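Local coordinates for protein hydrazine synthase subunit alpha (Candidatus Kuenenia stuttgartiensis, PDB 5C2V) that catalyses, within the hydrazine synthase complex, the second half-reaction of hydrazine formation, the condensation of hydroxylamine with ammonia, and carries two heme c groups, at residues 29-34 and 61-66; 70-75 and 106-111. All coordinates share one frame; numbering follows the deposited sequence.

Contact 1: 29-34 and 61-66; sequences VSQILF and LFDLNT
Ile-32 and Phe-62 form an antiparallel hydrogen-bonded pair between strands 31-34 and 61-63, whose N-to-C directions make an angle of 152°, close to antiparallel. Phe-62 N gives to Ile-32 O and Ile-32 N to Phe-62 O, each over 2.9 Å. Gln-31 with Asp-63 and Leu-33 with Leu-61 are the flanking non-hydrogen-bonded pairs, and Leu-64 N to Ser-30 O (3.0 Å) continues the pairing. Strand 31-37 also pairs with 381-387, from far along the chain, in this four-stranded sheet, consistent with closure of the six-bladed propeller ring.

On the face of Gln-31, Leu-33, Leu-61 and Asp-63, the extended glutamine's NE2 makes a weak hydrogen bond to Asp-63 OD2, amide and carboxylate planes 81° apart. Leu-33 CD2 packs on Leu-61 CB at 3.6 Å. Asp-63 OD1 takes Asn-65 N from above the carboxylate plane, an Asx turn, and Thr-66 N nearly along its C-O axis, an Asx motif.

On the other face, Ile-32 CG1 lies at the Phe-62 ring edge near CD2, and Phe-34 CE2 touches Phe-62 CB at 3.6 Å.

The carboxylate oxygens thus divide their work: OD1 fixes the turn leaving the strand, whereas OD2 makes a weak link to Gln-31 across the strand pair.

Contact 2: 70-75 and 106-111; sequences KVLTND and WEMNID
Lys-70 NZ donates to the backbone carbonyl Asp-111 O over 3.0 Å, the single hydrogen bond joining 70-75 to 106-111. The lysine has CG anti to the backbone N and the chain extended beyond it, which carries NZ across to the other segment. The approach makes a C=O...N angle of 156°, with the donor tilted 20° from the carbonyl plane. The acceptor is the main chain and not the acid: Asp-111 OD1 lies 6.6 Å from NZ and is hydrogen-bonded to Ser-113 OG, so any attraction between the two charges is probably a longer-range one.

Leu-72 supplies most of the apolar contact. Its CB touches Met-108 SD at 3.9 Å, and its CD2 reaches the same sulfur at 4.0 Å. That methyl also lies 3.4 Å from Ile-110 O and 3.8 Å from Asn-109 O, against the backbone where strand 103-109 runs out. Met-108 bends at chi3 (62°), placing CE 4.0 Å from Leu-72 O. Phe-91 of strand 90-97 touches both Leu-72 and Met-108.

No backbone hydrogen bond crosses between the segments, and the nearest CA atoms, those of Leu-72 and Asp-111, are 7.7 Å apart. Between these segments, which belong to neighbouring propeller sheets, the contact is therefore made by side chains meeting each other and backbone carbonyls: a buried leucine-methionine pair, with an exposed lysine bonded to a carbonyl beside it.

From the N terminus, 29-34 enters first, and contact 1 closes a loop of 26 intervening residues when 61-66 returns beside it. Contact 2 opens only afterwards, at 70-75, and closes at 106-111 after 30 residues that include strands 76-84 and 90-97; the two loops are in series, neither nesting nor crossing. Strand 69-71 is the outer neighbour of 58-63, through Leu-61 N to Lys-70 O (2.9 Å, a probable hydrogen bond), so contact 1 lies within one sheet of the propeller domain and contact 2 ties that sheet to the next. Leu-61 joins them, its CB 3.6 Å from Leu-72 CD1.

Contact 1: 29-34 and 61-66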
ATOM      1  N   VAL D  29       0.022 -46.052  -3.806  1.00 87.14           N
ATOM      2  CA  VAL D  29       0.884 -45.573  -2.729  1.00 86.95           C
ATOM      3  C   VAL D  29       0.573 -46.277  -1.411  1.00 78.47           C
ATOM      4  O   VAL D  29      -0.455 -46.011  -0.786  1.00 78.19           O
ATOM      5  CB  VAL D  29       0.731 -44.051  -2.528  1.00 83.38           C
ATOM      6  CG1 VAL D  29       1.563 -43.579  -1.344  1.00 68.77           C
ATOM      7  CG2 VAL D  29       1.112 -43.303  -3.797  1.00 79.66           C
ATOM      8  N   SER D  30       1.453 -47.184  -0.997  1.00 80.51           N
ATOM      9  CA  SER D  30       1.289 -47.868   0.284  1.00 88.94           C
ATOM     10  C   SER D  30       2.161 -47.314   1.415  1.00 85.50           C
ATOM     11  O   SER D  30       2.013 -47.726   2.565  1.00 84.08           O
ATOM     12  CB  SER D  30       1.575 -49.362   0.114  1.00 78.63           C
ATOM     13  OG  SER D  30       2.920 -49.583  -0.272  1.00 89.65           O
ATOM     14  N   GLN D  31       3.051 -46.375   1.103  1.00 76.99           N
ATOM     15  CA  GLN D  31       4.031 -45.902   2.085  1.00 79.66           C
ATOM     16  C   GLN D  31       4.409 -44.439   1.865  1.00 89.74           C
ATOM     17  O   GLN D  31       4.408 -43.952   0.735  1.00 82.76           O
ATOM     18  CB  GLN D  31       5.295 -46.772   2.050  1.00 78.89           C
ATOM     19  CG  GLN D  31       5.127 -48.175   2.629  1.00 86.02           C
ATOM     20  CD  GLN D  31       6.430 -48.951   2.694  1.00 88.41           C
ATOM     21  OE1 GLN D  31       7.481 -48.461   2.280  1.00 67.70           O
ATOM     22  NE2 GLN D  31       6.366 -50.172   3.216  1.00 65.89           N
ATOM     23  N   ILE D  32       4.732 -43.739   2.951  1.00 82.05           N
ATOM     24  CA  ILE D  32       5.119 -42.333   2.860  1.00 67.84           C
ATOM     25  C   ILE D  32       6.342 -42.006   3.719  1.00 63.43           C
ATOM     26  O   ILE D  32       6.561 -42.611   4.767  1.00 72.70           O
ATOM     27  CB  ILE D  32       3.960 -41.394   3.276  1.00 74.15           C
ATOM     28  CG1 ILE D  32       3.577 -41.619   4.741  1.00 84.65           C
ATOM     29  CG2 ILE D  32       2.749 -41.583   2.370  1.00 52.69           C
ATOM     30  CD1 ILE D  32       2.514 -40.668   5.245  1.00 77.85           C
ATOM     31  N   LEU D  33       7.136 -41.044   3.261  1.00 62.29           N
ATOM     32  CA  LEU D  33       8.268 -40.539   4.030  1.00 76.90           C
ATOM     33  C   LEU D  33       7.945 -39.154   4.573  1.00 83.75           C
ATOM     34  O   LEU D  33       7.367 -38.333   3.862  1.00 91.01           O
ATOM     35  CB  LEU D  33       9.532 -40.474   3.168  1.00 65.61           C
ATOM     36  CG  LEU D  33      10.210 -41.774   2.739  1.00 81.96           C
ATOM     37  CD1 LEU D  33      11.216 -41.498   1.634  1.00 64.71           C
ATOM     38  CD2 LEU D  33      10.896 -42.424   3.926  1.00 90.25           C
ATOM     39  N   PHE D  34       8.310 -38.884   5.823  1.00 76.48           N
ATOM     40  CA  PHE D  34       8.119 -37.535   6.352  1.00 85.28           C
ATOM     41  C   PHE D  34       9.068 -37.190   7.496  1.00 78.89           C
ATOM     42  O   PHE D  34       9.678 -38.066   8.109  1.00 74.36           O
ATOM     43  CB  PHE D  34       6.665 -37.327   6.798  1.00 73.48           C
ATOM     44  CG  PHE D  34       6.221 -38.242   7.904  1.00 75.94           C
ATOM     45  CD1 PHE D  34       6.329 -37.853   9.230  1.00 76.27           C
ATOM     46  CD2 PHE D  34       5.670 -39.480   7.617  1.00 83.15           C
ATOM     47  CE1 PHE D  34       5.910 -38.688  10.248  1.00 86.62           C
ATOM     48  CE2 PHE D  34       5.251 -40.320   8.632  1.00 80.30           C
ATOM     49  CZ  PHE D  34       5.372 -39.923   9.949  1.00 88.12           C
ATOM     50  N   LEU D  61       9.858 -43.418   7.786  1.00 83.40           N
ATOM     51  CA  LEU D  61       9.025 -44.098   6.802  1.00 77.19           C
ATOM     52  C   LEU D  61       7.826 -44.750   7.483  1.00 69.07           C
ATOM     53  O   LEU D  61       7.971 -45.433   8.500  1.00 76.53           O
ATOM     54  CB  LEU D  61       9.838 -45.150   6.042  1.00 87.75           C
ATOM     55  CG  LEU D  61       9.092 -46.041   5.047  1.00 85.24           C
ATOM     56  CD1 LEU D  61       8.427 -45.207   3.965  1.00 82.06           C
ATOM     57  CD2 LEU D  61      10.040 -47.061   4.433  1.00 87.69           C
ATOM     58  N   PHE D  62       6.644 -44.539   6.912  1.00 61.88           N
ATOM     59  CA  PHE D  62       5.401 -45.006   7.511  1.00 65.59           C
ATOM     60  C   PHE D  62       4.532 -45.748   6.499  1.00 71.80           C
ATOM     61  O   PHE D  62       4.295 -45.260   5.392  1.00 80.17           O
ATOM     62  CB  PHE D  62       4.632 -43.824   8.107  1.00 66.48           C
ATOM     63  CG  PHE D  62       3.259 -44.175   8.606  1.00 62.53           C
ATOM     64  CD1 PHE D  62       3.092 -44.803   9.830  1.00 68.09           C
ATOM     65  CD2 PHE D  62       2.136 -43.862   7.859  1.00 69.02           C
ATOM     66  CE1 PHE D  62       1.829 -45.123  10.292  1.00 61.78           C
ATOM     67  CE2 PHE D  62       0.871 -44.179   8.317  1.00 57.63           C
ATOM     68  CZ  PHE D  62       0.717 -44.810   9.535  1.00 59.29           C
ATOM     69  N   ASP D  63       4.062 -46.929   6.888  1.00 68.68           N
ATOM     70  CA  ASP D  63       3.190 -47.732   6.040  1.00 75.26           C
ATOM     71  C   ASP D  63       1.726 -47.412   6.329  1.00 77.90           C
ATOM     72  O   ASP D  63       1.288 -47.457   7.477  1.00 79.77           O
ATOM     73  CB  ASP D  63       3.466 -49.223   6.249  1.00 87.78           C
ATOM     74  CG  ASP D  63       2.687 -50.103   5.290  1.00 85.47           C
ATOM     75  OD1 ASP D  63       1.533 -50.458   5.610  1.00 69.91           O
ATOM     76  OD2 ASP D  63       3.230 -50.441   4.217  1.00 91.95           O
ATOM     77  N   LEU D  64       0.975 -47.093   5.280  1.00 81.43           N
ATOM     78  CA  LEU D  64      -0.405 -46.639   5.427  1.00 74.38           C
ATOM     79  C   LEU D  64      -1.367 -47.774   5.769  1.00 69.61           C
ATOM     80  O   LEU D  64      -2.517 -47.533   6.135  1.00 83.15           O
ATOM     81  CB  LEU D  64      -0.868 -45.941   4.147  1.00 83.76           C
ATOM     82  CG  LEU D  64       0.044 -44.836   3.610  1.00 81.78           C
ATOM     83  CD1 LEU D  64      -0.557 -44.197   2.367  1.00 77.95           C
ATOM     84  CD2 LEU D  64       0.313 -43.789   4.680  1.00 94.06           C
ATOM     85  N   ASN D  65      -0.892 -49.010   5.651  1.00 92.23           N
ATOM     86  CA  ASN D  65      -1.724 -50.179   5.905  1.00 91.86           C
ATOM     87  C   ASN D  65      -1.370 -50.861   7.224  1.00 86.48           C
ATOM     88  O   ASN D  65      -2.198 -50.941   8.131  1.00 81.83           O
ATOM     89  CB  ASN D  65      -1.611 -51.172   4.747  1.00 89.46           C
ATOM     90  CG  ASN D  65      -2.168 -50.617   3.449  1.00 87.78           C
ATOM     91  OD1 ASN D  65      -3.373 -50.675   3.202  1.00 74.33           O
ATOM     92  ND2 ASN D  65      -1.291 -50.074   2.612  1.00 76.54           N
ATOM     93  N   THR D  66      -0.139 -51.352   7.324  1.00 78.65           N
ATOM     94  CA  THR D  66       0.326 -52.035   8.529  1.00 87.08           C
ATOM     95  C   THR D  66       0.530 -51.075   9.702  1.00 93.77           C
ATOM     96  O   THR D  66       0.795 -51.509  10.825  1.00 89.10           O
ATOM     97  CB  THR D  66       1.648 -52.785   8.272  1.00 91.37           C
ATOM     98  OG1 THR D  66       2.691 -51.842   7.995  1.00 84.08           O
ATOM     99  CG2 THR D  66       1.503 -53.736   7.093  1.00 89.01           C
TER

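Contact 2: 70-75 and 106-111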
ATOM      1  N   LYS D  70       9.189 -46.489  10.927  1.00 63.39           N
ATOM      2  CA  LYS D  70      10.615 -46.803  11.023  1.00 71.62           C
ATOM      3  C   LYS D  70      11.503 -45.570  10.837  1.00 71.48           C
ATOM      4  O   LYS D  70      11.270 -44.757   9.941  1.00 71.44           O
ATOM      5  CB  LYS D  70      10.991 -47.872   9.994  1.00 70.92           C
ATOM      6  CG  LYS D  70      12.470 -48.224   9.976  1.00 59.59           C
ATOM      7  CD  LYS D  70      12.783 -49.271   8.919  1.00 82.05           C
ATOM      8  CE  LYS D  70      14.270 -49.590   8.888  1.00 87.58           C
ATOM      9  NZ  LYS D  70      14.598 -50.626   7.870  1.00 69.77           N
ATOM     10  N   VAL D  71      12.523 -45.446  11.683  1.00 67.22           N
ATOM     11  CA  VAL D  71      13.469 -44.335  11.610  1.00 63.07           C
ATOM     12  C   VAL D  71      14.705 -44.702  10.788  1.00 67.55           C
ATOM     13  O   VAL D  71      15.487 -45.567  11.179  1.00 80.02           O
ATOM     14  CB  VAL D  71      13.930 -43.886  13.012  1.00 65.37           C
ATOM     15  CG1 VAL D  71      14.970 -42.782  12.900  1.00 66.27           C
ATOM     16  CG2 VAL D  71      12.742 -43.429  13.846  1.00 58.04           C
ATOM     17  N   LEU D  72      14.861 -44.049   9.639  1.00 72.09           N
ATOM     18  CA  LEU D  72      15.990 -44.296   8.742  1.00 78.25           C
ATOM     19  C   LEU D  72      17.261 -43.535   9.133  1.00 74.56           C
ATOM     20  O   LEU D  72      18.376 -44.015   8.923  1.00 92.13           O
ATOM     21  CB  LEU D  72      15.603 -43.941   7.302  1.00 72.40           C
ATOM     22  CG  LEU D  72      14.716 -44.932   6.539  1.00 84.89           C
ATOM     23  CD1 LEU D  72      13.284 -44.937   7.060  1.00 74.09           C
ATOM     24  CD2 LEU D  72      14.739 -44.644   5.048  1.00 89.19           C
ATOM     25  N   THR D  73      17.077 -42.348   9.700  1.00 61.71           N
ATOM     26  CA  THR D  73      18.153 -41.372   9.882  1.00 72.24           C
ATOM     27  C   THR D  73      18.875 -41.442  11.227  1.00 71.43           C
ATOM     28  O   THR D  73      19.615 -40.522  11.576  1.00 67.35           O
ATOM     29  CB  THR D  73      17.639 -39.942   9.674  1.00 76.35           C
ATOM     30  OG1 THR D  73      16.438 -39.745  10.429  1.00 86.93           O
ATOM     31  CG2 THR D  73      17.355 -39.708   8.199  1.00 82.39           C
ATOM     32  N   ASN D  74      18.645 -42.514  11.982  1.00 73.55           N
ATOM     33  CA  ASN D  74      19.174 -42.660  13.343  1.00 64.20           C
ATOM     34  C   ASN D  74      20.670 -42.350  13.481  1.00 69.20           C
ATOM     35  O   ASN D  74      21.143 -42.049  14.576  1.00 82.61           O
ATOM     36  CB  ASN D  74      18.920 -44.086  13.846  1.00 60.82           C
ATOM     37  CG  ASN D  74      17.819 -44.156  14.886  1.00 79.53           C
ATOM     38  OD1 ASN D  74      17.614 -43.218  15.657  1.00 85.09           O
ATOM     39  ND2 ASN D  74      17.106 -45.276  14.916  1.00 69.42           N
ATOM     40  N   ASP D  75      21.411 -42.431  12.380  1.00 73.99           N
ATOM     41  CA  ASP D  75      22.817 -42.037  12.374  1.00 72.08           C
ATOM     42  C   ASP D  75      22.997 -40.518  12.336  1.00 67.58           C
ATOM     43  O   ASP D  75      24.105 -40.015  12.531  1.00 66.38           O
ATOM     44  CB  ASP D  75      23.543 -42.668  11.183  1.00 84.94           C
ATOM     45  CG  ASP D  75      23.646 -44.174  11.296  1.00 96.00           C
ATOM     46  OD1 ASP D  75      22.787 -44.781  11.968  1.00 89.02           O
ATOM     47  OD2 ASP D  75      24.587 -44.751  10.710  1.00 99.68           O
ATOM     48  N   TRP D 106      22.619 -35.495   1.538  1.00 73.82           N
ATOM     49  CA  TRP D 106      22.865 -36.929   1.587  1.00 72.83           C
ATOM     50  C   TRP D 106      21.812 -37.660   0.765  1.00 79.76           C
ATOM     51  O   TRP D 106      20.804 -37.072   0.382  1.00 71.05           O
ATOM     52  CB  TRP D 106      22.846 -37.436   3.032  1.00 77.07           C
ATOM     53  CG  TRP D 106      23.757 -36.693   3.968  1.00 86.01           C
ATOM     54  CD1 TRP D 106      23.569 -35.438   4.472  1.00 79.24           C
ATOM     55  CD2 TRP D 106      24.984 -37.171   4.534  1.00 81.86           C
ATOM     56  NE1 TRP D 106      24.609 -35.100   5.303  1.00 80.50           N
ATOM     57  CE2 TRP D 106      25.490 -36.148   5.359  1.00 79.57           C
ATOM     58  CE3 TRP D 106      25.705 -38.363   4.417  1.00 86.05           C
ATOM     59  CZ2 TRP D 106      26.685 -36.280   6.064  1.00 90.15           C
ATOM     60  CZ3 TRP D 106      26.890 -38.492   5.119  1.00 88.62           C
ATOM     61  CH2 TRP D 106      27.369 -37.456   5.930  1.00 93.59           C
ATOM     62  N   GLU D 107      22.049 -38.937   0.486  1.00 84.19           N
ATOM     63  CA  GLU D 107      21.026 -39.774  -0.131  1.00 72.20           C
ATOM     64  C   GLU D 107      21.147 -41.211   0.353  1.00 68.32           C
ATOM     65  O   GLU D 107      22.242 -41.682   0.663  1.00 66.38           O
ATOM     66  CB  GLU D 107      21.110 -39.726  -1.661  1.00 76.63           C
ATOM     67  CG  GLU D 107      22.510 -39.835  -2.242  1.00 88.73           C
ATOM     68  CD  GLU D 107      22.487 -40.125  -3.734  1.00 98.10           C
ATOM     69  OE1 GLU D 107      21.579 -40.856  -4.180  1.00 86.24           O
ATOM     70  OE2 GLU D 107      23.364 -39.621  -4.464  1.00 91.83           O
ATOM     71  N   MET D 108      20.015 -41.905   0.421  1.00 58.78           N
ATOM     72  CA  MET D 108      20.005 -43.294   0.860  1.00 65.36           C
ATOM     73  C   MET D 108      18.803 -44.045   0.300  1.00 75.67           C
ATOM     74  O   MET D 108      17.826 -43.436  -0.134  1.00 76.53           O
ATOM     75  CB  MET D 108      20.003 -43.379   2.388  1.00 78.03           C
ATOM     76  CG  MET D 108      18.661 -43.056   3.027  1.00 82.93           C
ATOM     77  SD  MET D 108      18.559 -43.558   4.756  1.00 87.06           S
ATOM     78  CE  MET D 108      19.862 -42.567   5.481  1.00 68.37           C
ATOM     79  N   ASN D 109      18.882 -45.370   0.314  1.00 67.76           N
ATOM     80  CA  ASN D 109      17.789 -46.209  -0.157  1.00 73.33           C
ATOM     81  C   ASN D 109      16.585 -46.142   0.773  1.00 62.40           C
ATOM     82  O   ASN D 109      16.708 -45.756   1.935  1.00 73.56           O
ATOM     83  CB  ASN D 109      18.256 -47.658  -0.309  1.00 81.58           C
ATOM     84  CG  ASN D 109      19.412 -47.799  -1.279  1.00 82.81           C
ATOM     85  OD1 ASN D 109      19.506 -47.062  -2.261  1.00 85.79           O
ATOM     86  ND2 ASN D 109      20.300 -48.748  -1.008  1.00 81.13           N
ATOM     87  N   ILE D 110      15.420 -46.516   0.251  1.00 64.19           N
ATOM     88  CA  ILE D 110      14.178 -46.468   1.015  1.00 60.10           C
ATOM     89  C   ILE D 110      14.207 -47.439   2.200  1.00 75.71           C
ATOM     90  O   ILE D 110      13.519 -47.232   3.199  1.00 89.97           O
ATOM     91  CB  ILE D 110      12.958 -46.777   0.109  1.00 65.54           C
ATOM     92  CG1 ILE D 110      11.643 -46.521   0.850  1.00 73.73           C
ATOM     93  CG2 ILE D 110      13.024 -48.202  -0.430  1.00100.29           C
ATOM     94  CD1 ILE D 110      10.409 -46.829   0.029  1.00 75.43           C
ATOM     95  N   ASP D 111      15.021 -48.486   2.093  1.00 89.10           N
ATOM     96  CA  ASP D 111      15.115 -49.490   3.149  1.00 82.40           C
ATOM     97  C   ASP D 111      15.998 -49.027   4.305  1.00 82.64           C
ATOM     98  O   ASP D 111      15.942 -49.583   5.402  1.00 92.90           O
ATOM     99  CB  ASP D 111      15.639 -50.815   2.585  1.00 81.81           C
ATOM    100  CG  ASP D 111      16.939 -50.656   1.813  1.00 85.14           C
ATOM    101  OD1 ASP D 111      17.730 -49.742   2.127  1.00 88.10           O
ATOM    102  OD2 ASP D 111      17.174 -51.458   0.884  1.00 78.32           O
TER